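Local coordinates for thioredoxin family protein (Pseudomonas aeruginosa, PDB 1Z6N) that is of unknown function but belongs to the thioredoxin family and binds a magnesium ion in the crystal, with a CxxC-type helix start consistent with a thiol redox role, at residues A[14-26]-A[63-77]. Sequence-based numbering, arbitrary orientation.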
loop_
_atom_site.group_PDB
_atom_site.type_symbol
_atom_site.label_atom_id
_atom_site.label_comp_id
_atom_site.label_asym_id
_atom_site.label_seq_id
_atom_site.Cartn_x
_atom_site.Cartn_y
_atom_site.Cartn_z
ATOM N N PHE A 14 7.116 -3.129 -7.366
ATOM C CA PHE A 14 7.284 -1.729 -6.994
ATOM C C PHE A 14 8.375 -1.037 -7.788
ATOM O O PHE A 14 8.207 0.108 -8.243
ATOM C CB PHE A 14 7.533 -1.592 -5.498
ATOM C CG PHE A 14 7.560 -0.170 -5.022
ATOM C CD1 PHE A 14 6.373 0.578 -4.968
ATOM C CD2 PHE A 14 8.753 0.428 -4.631
ATOM C CE1 PHE A 14 6.396 1.913 -4.516
ATOM C CE2 PHE A 14 8.779 1.759 -4.168
ATOM C CZ PHE A 14 7.596 2.486 -4.118
ATOM N N ALA A 15 9.493 -1.729 -7.982
ATOM C CA ALA A 15 10.604 -1.131 -8.719
ATOM C C ALA A 15 10.192 -0.767 -10.156
ATOM O O ALA A 15 10.572 0.290 -10.670
ATOM C CB ALA A 15 11.779 -2.073 -8.707
ATOM N N ALA A 16 9.443 -1.646 -10.811
ATOM C CA ALA A 16 9.011 -1.384 -12.175
ATOM C C ALA A 16 7.983 -0.240 -12.172
ATOM O O ALA A 16 8.033 0.653 -13.026
ATOM C CB ALA A 16 8.394 -2.638 -12.772
ATOM N N PHE A 17 7.043 -0.278 -11.229
ATOM C CA PHE A 17 6.057 0.803 -11.084
ATOM C C PHE A 17 6.754 2.162 -10.941
ATOM O O PHE A 17 6.441 3.111 -11.678
ATOM C CB PHE A 17 5.215 0.473 -9.848
ATOM C CG PHE A 17 4.290 1.568 -9.406
ATOM C CD1 PHE A 17 3.110 1.813 -10.089
ATOM C CD2 PHE A 17 4.589 2.313 -8.271
ATOM C CE1 PHE A 17 2.221 2.823 -9.631
ATOM C CE2 PHE A 17 3.718 3.304 -7.827
ATOM C CZ PHE A 17 2.532 3.544 -8.510
ATOM N N VAL A 18 7.722 2.258 -10.026
ATOM C CA VAL A 18 8.445 3.526 -9.862
ATOM C C VAL A 18 9.158 3.912 -11.153
ATOM O O VAL A 18 9.195 5.094 -11.517
ATOM C CB VAL A 18 9.425 3.440 -8.700
ATOM C CG1 VAL A 18 10.337 4.668 -8.642
ATOM C CG2 VAL A 18 8.624 3.275 -7.389
ATOM N N GLY A 19 9.702 2.912 -11.835
ATOM C CA GLY A 19 10.477 3.150 -13.053
ATOM C C GLY A 19 9.704 3.742 -14.217
ATOM O O GLY A 19 10.330 4.248 -15.162
ATOM N N HIS A 20 8.374 3.699 -14.162
ATOM C CA HIS A 20 7.545 4.326 -15.213
ATOM C C HIS A 20 7.142 5.749 -14.840
ATOM O O HIS A 20 6.438 6.412 -15.621
ATOM C CB HIS A 20 6.259 3.550 -15.506
ATOM C CG HIS A 20 6.481 2.145 -15.957
ATOM N ND1 HIS A 20 7.174 1.833 -17.102
ATOM C CD2 HIS A 20 6.072 0.965 -15.429
ATOM C CE1 HIS A 20 7.208 0.517 -17.249
ATOM N NE2 HIS A 20 6.562 -0.031 -16.237
ATOM N N GLY A 21 7.534 6.215 -13.660
ATOM C CA GLY A 21 7.125 7.554 -13.240
ATOM C C GLY A 21 7.927 8.660 -13.896
ATOM O O GLY A 21 9.023 8.448 -14.398
ATOM N N LEU A 22 7.365 9.862 -13.885
ATOM C CA LEU A 22 8.161 11.053 -14.177
ATOM C C LEU A 22 9.312 11.165 -13.160
ATOM O O LEU A 22 9.168 10.717 -12.009
ATOM C CB LEU A 22 7.294 12.319 -14.146
ATOM C CG LEU A 22 6.182 12.424 -15.191
ATOM C CD1 LEU A 22 5.272 13.585 -14.821
ATOM C CD2 LEU A 22 6.737 12.584 -16.608
ATOM N N ALA A 23 10.431 11.773 -13.568
ATOM C CA ALA A 23 11.555 11.955 -12.644
ATOM C C ALA A 23 11.132 12.601 -11.317
ATOM O O ALA A 23 11.579 12.195 -10.234
ATOM C CB ALA A 23 12.616 12.793 -13.308
ATOM N N THR A 24 10.259 13.603 -11.390
ATOM C CA THR A 24 9.788 14.279 -10.175
ATOM C C THR A 24 9.038 13.342 -9.234
ATOM O O THR A 24 9.141 13.464 -8.010
ATOM C CB THR A 24 8.866 15.459 -10.498
ATOM O OG1 THR A 24 7.857 15.027 -11.419
ATOM C CG2 THR A 24 9.670 16.608 -11.107
ATOM N N GLU A 25 8.274 12.415 -9.818
ATOM C CA GLU A 25 7.514 11.460 -9.034
ATOM C C GLU A 25 8.456 10.417 -8.436
ATOM O O GLU A 25 8.285 10.017 -7.269
ATOM C CB GLU A 25 6.467 10.768 -9.915
ATOM C CG GLU A 25 5.483 11.733 -10.573
ATOM C CD GLU A 25 4.687 11.132 -11.736
ATOM O OE1 GLU A 25 5.018 10.023 -12.215
ATOM O OE2 GLU A 25 3.748 11.827 -12.194
ATOM N N GLN A 26 9.447 9.984 -9.224
ATOM C CA GLN A 26 10.466 9.077 -8.699
ATOM C C GLN A 26 11.206 9.708 -7.524
ATOM O O GLN A 26 11.487 9.032 -6.549
ATOM C CB GLN A 26 11.470 8.683 -9.775
ATOM C CG GLN A 26 10.854 7.934 -10.949
ATOM C CD GLN A 26 11.867 7.700 -12.047
ATOM O OE1 GLN A 26 13.085 7.716 -11.812
ATOM N NE2 GLN A 26 11.389 7.540 -13.264
ATOM N N GLU A 63 -1.080 4.706 -9.108
ATOM C CA GLU A 63 -0.506 5.454 -10.232
ATOM C C GLU A 63 0.602 6.350 -9.688
ATOM O O GLU A 63 0.465 6.949 -8.614
ATOM C CB GLU A 63 -1.554 6.352 -10.879
ATOM C CG GLU A 63 -2.805 5.617 -11.411
ATOM C CD GLU A 63 -2.780 5.280 -12.904
ATOM O OE1 GLU A 63 -3.436 4.290 -13.286
ATOM O OE2 GLU A 63 -2.178 6.033 -13.689
ATOM N N MET A 64 1.682 6.479 -10.455
ATOM C CA MET A 64 2.826 7.256 -9.975
ATOM C C MET A 64 2.602 8.763 -9.857
ATOM O O MET A 64 3.381 9.447 -9.184
ATOM C CB MET A 64 4.083 6.965 -10.809
ATOM C CG MET A 64 4.847 5.750 -10.337
ATOM S SD MET A 64 5.688 5.945 -8.689
ATOM C CE MET A 64 7.047 7.098 -9.219
ATOM N N TRP A 65 1.579 9.292 -10.534
ATOM C CA TRP A 65 1.278 10.721 -10.420
ATOM C C TRP A 65 0.532 11.073 -9.134
ATOM O O TRP A 65 0.374 12.248 -8.819
ATOM C CB TRP A 65 0.478 11.202 -11.631
ATOM C CG TRP A 65 -0.705 10.350 -11.943
ATOM C CD1 TRP A 65 -0.762 9.350 -12.872
ATOM C CD2 TRP A 65 -2.015 10.410 -11.334
ATOM N NE1 TRP A 65 -2.017 8.780 -12.880
ATOM C CE2 TRP A 65 -2.798 9.402 -11.938
ATOM C CE3 TRP A 65 -2.598 11.200 -10.319
ATOM C CZ2 TRP A 65 -4.141 9.171 -11.582
ATOM C CZ3 TRP A 65 -3.933 10.948 -9.953
ATOM C CH2 TRP A 65 -4.679 9.946 -10.579
ATOM N N CYS A 66 0.018 10.056 -8.445
ATOM C CA CYS A 66 -0.839 10.273 -7.276
ATOM C C CYS A 66 0.012 10.404 -6.008
ATOM O O CYS A 66 0.722 9.469 -5.660
ATOM C CB CYS A 66 -1.805 9.098 -7.150
ATOM S SG CYS A 66 -2.691 9.134 -5.587
ATOM N N PRO A 67 -0.030 11.578 -5.333
ATOM C CA PRO A 67 0.752 11.755 -4.103
ATOM C C PRO A 67 0.437 10.728 -3.034
ATOM O O PRO A 67 1.344 10.292 -2.314
ATOM C CB PRO A 67 0.355 13.169 -3.637
ATOM C CG PRO A 67 0.099 13.865 -4.907
ATOM C CD PRO A 67 -0.684 12.839 -5.718
ATOM N N ASP A 68 -0.830 10.315 -2.947
ATOM C CA ASP A 68 -1.218 9.311 -1.959
ATOM C C ASP A 68 -0.562 7.963 -2.280
ATOM O O ASP A 68 -0.218 7.213 -1.373
ATOM C CB ASP A 68 -2.736 9.157 -1.891
ATOM C CG ASP A 68 -3.413 10.435 -1.496
ATOM O OD1 ASP A 68 -3.151 10.893 -0.366
ATOM O OD2 ASP A 68 -4.172 10.999 -2.313
ATOM N N CYS A 69 -0.402 7.650 -3.567
ATOM C CA CYS A 69 0.343 6.446 -3.963
ATOM C C CYS A 69 1.830 6.584 -3.664
ATOM O O CYS A 69 2.450 5.649 -3.154
ATOM C CB CYS A 69 0.155 6.144 -5.446
ATOM S SG CYS A 69 -1.543 5.645 -5.835
ATOM N N GLN A 70 2.413 7.736 -3.986
ATOM C CA GLN A 70 3.840 7.935 -3.705
ATOM C C GLN A 70 4.157 7.705 -2.225
ATOM O O GLN A 70 5.125 7.023 -1.876
ATOM C CB GLN A 70 4.293 9.335 -4.126
ATOM C CG GLN A 70 4.141 9.601 -5.615
ATOM C CD GLN A 70 4.134 11.075 -5.934
ATOM O OE1 GLN A 70 4.323 11.923 -5.041
ATOM N NE2 GLN A 70 3.915 11.403 -7.204
ATOM N N ILE A 71 3.321 8.281 -1.367
ATOM C CA ILE A 71 3.488 8.199 0.090
ATOM C C ILE A 71 3.268 6.784 0.583
ATOM O O ILE A 71 4.158 6.169 1.152
ATOM C CB ILE A 71 2.525 9.158 0.798
ATOM C CG1 ILE A 71 2.902 10.611 0.467
ATOM C CG2 ILE A 71 2.543 8.935 2.317
ATOM C CD1 ILE A 71 1.799 11.637 0.743
ATOM N N ASN A 72 2.056 6.253 0.392
ATOM C CA ASN A 72 1.743 5.019 1.084
ATOM C C ASN A 72 2.394 3.803 0.469
ATOM O O ASN A 72 2.686 2.840 1.171
ATOM C CB ASN A 72 0.238 4.847 1.211
ATOM C CG ASN A 72 -0.387 5.967 1.999
ATOM O OD1 ASN A 72 -0.096 6.142 3.182
ATOM N ND2 ASN A 72 -1.222 6.762 1.330
ATOM N N LEU A 73 2.632 3.838 -0.842
ATOM C CA LEU A 73 3.300 2.706 -1.457
ATOM C C LEU A 73 4.802 2.699 -1.164
ATOM O O LEU A 73 5.379 1.620 -1.041
ATOM C CB LEU A 73 2.998 2.613 -2.953
ATOM C CG LEU A 73 1.502 2.451 -3.253
ATOM C CD1 LEU A 73 1.291 2.319 -4.776
ATOM C CD2 LEU A 73 0.904 1.253 -2.513
ATOM N N ALA A 74 5.413 3.877 -0.997
ATOM C CA ALA A 74 6.802 3.893 -0.497
ATOM C C ALA A 74 6.874 3.178 0.863
ATOM O O ALA A 74 7.804 2.409 1.131
ATOM C CB ALA A 74 7.338 5.319 -0.396
ATOM N N ALA A 75 5.883 3.432 1.713
ATOM C CA ALA A 75 5.859 2.811 3.054
ATOM C C ALA A 75 5.640 1.302 2.967
ATOM O O ALA A 75 6.341 0.526 3.634
ATOM C CB ALA A 75 4.797 3.470 3.939
ATOM N N LEU A 76 4.668 0.883 2.159
ATOM C CA LEU A 76 4.357 -0.539 2.037
ATOM C C LEU A 76 5.495 -1.307 1.349
ATOM O O LEU A 76 5.772 -2.449 1.704
ATOM C CB LEU A 76 2.997 -0.769 1.361
ATOM C CG LEU A 76 1.794 -0.264 2.180
ATOM C CD1 LEU A 76 0.509 -0.491 1.401
ATOM C CD2 LEU A 76 1.716 -0.939 3.564
ATOM N N ASP A 77 6.171 -0.668 0.404
ATOM C CA ASP A 77 7.363 -1.276 -0.181
ATOM C C ASP A 77 8.480 -1.453 0.845
ATOM O O ASP A 77 9.174 -2.484 0.866
ATOM C CB ASP A 77 7.860 -0.459 -1.365
ATOM C CG ASP A 77 9.193 -0.967 -1.887
ATOM O OD1 ASP A 77 9.197 -2.058 -2.505
ATOM O OD2 ASP A 77 10.218 -0.284 -1.659
#
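Phe17 of helix 14-19 meets Met64 in the turn leading into helix 67-77, while Phe14 meets the 73-77 part of that helix. The turn and helix carry a CxxC sequence, Cys66 at the N-cap and Cys69 in the first turn, consistent with the thioredoxin-type active-site motif. The short helix runs nearly antiparallel to the longer one, at 153°, with axes 11.6 Å apart; the Phe14 and Phe17 rings reach across to the longer helix and the turn before it.

Aromatic contacts come first. Met64, bent at both chi2 and chi3, lays its CG over one face of the Phe17 ring, 3.8 Å from the centroid, while its sulfur sits obliquely in a Met-aromatic contact. Leu73 CD1 adds apolar packing against Phe17 CE2. With CG anti to N (chi1 -173°), the Phe14 ring swings toward Leu73 and Asp77 and is sandwiched: Asp77 CB lies over one face, 3.6 Å from the centroid, and Val18 CG2 of its own helix covers the other. Asp77 OD2 forms a salt bridge with Arg81 NE. Both rings also touch Ile90 of strand 86-91, tying the helical layer to the central sheet.

The polar part is indirect, for no hydrogen bond crosses between the segments. Glu25 lays its chain against the Met64 carbonyl and turns OE1 back to Leu22 N, which meets it from above the carboxylate plane; OE2 rests on Trp65 CA. At the CxxC turn, Cys66 SG caps Cys69 N, and Cys69 SG accepts from Glu63 N. Met64 O itself is taken by Gln70, whose NE2 donates almost straight (175°) at 2.8 Å, the oxygen lying in the amide plane.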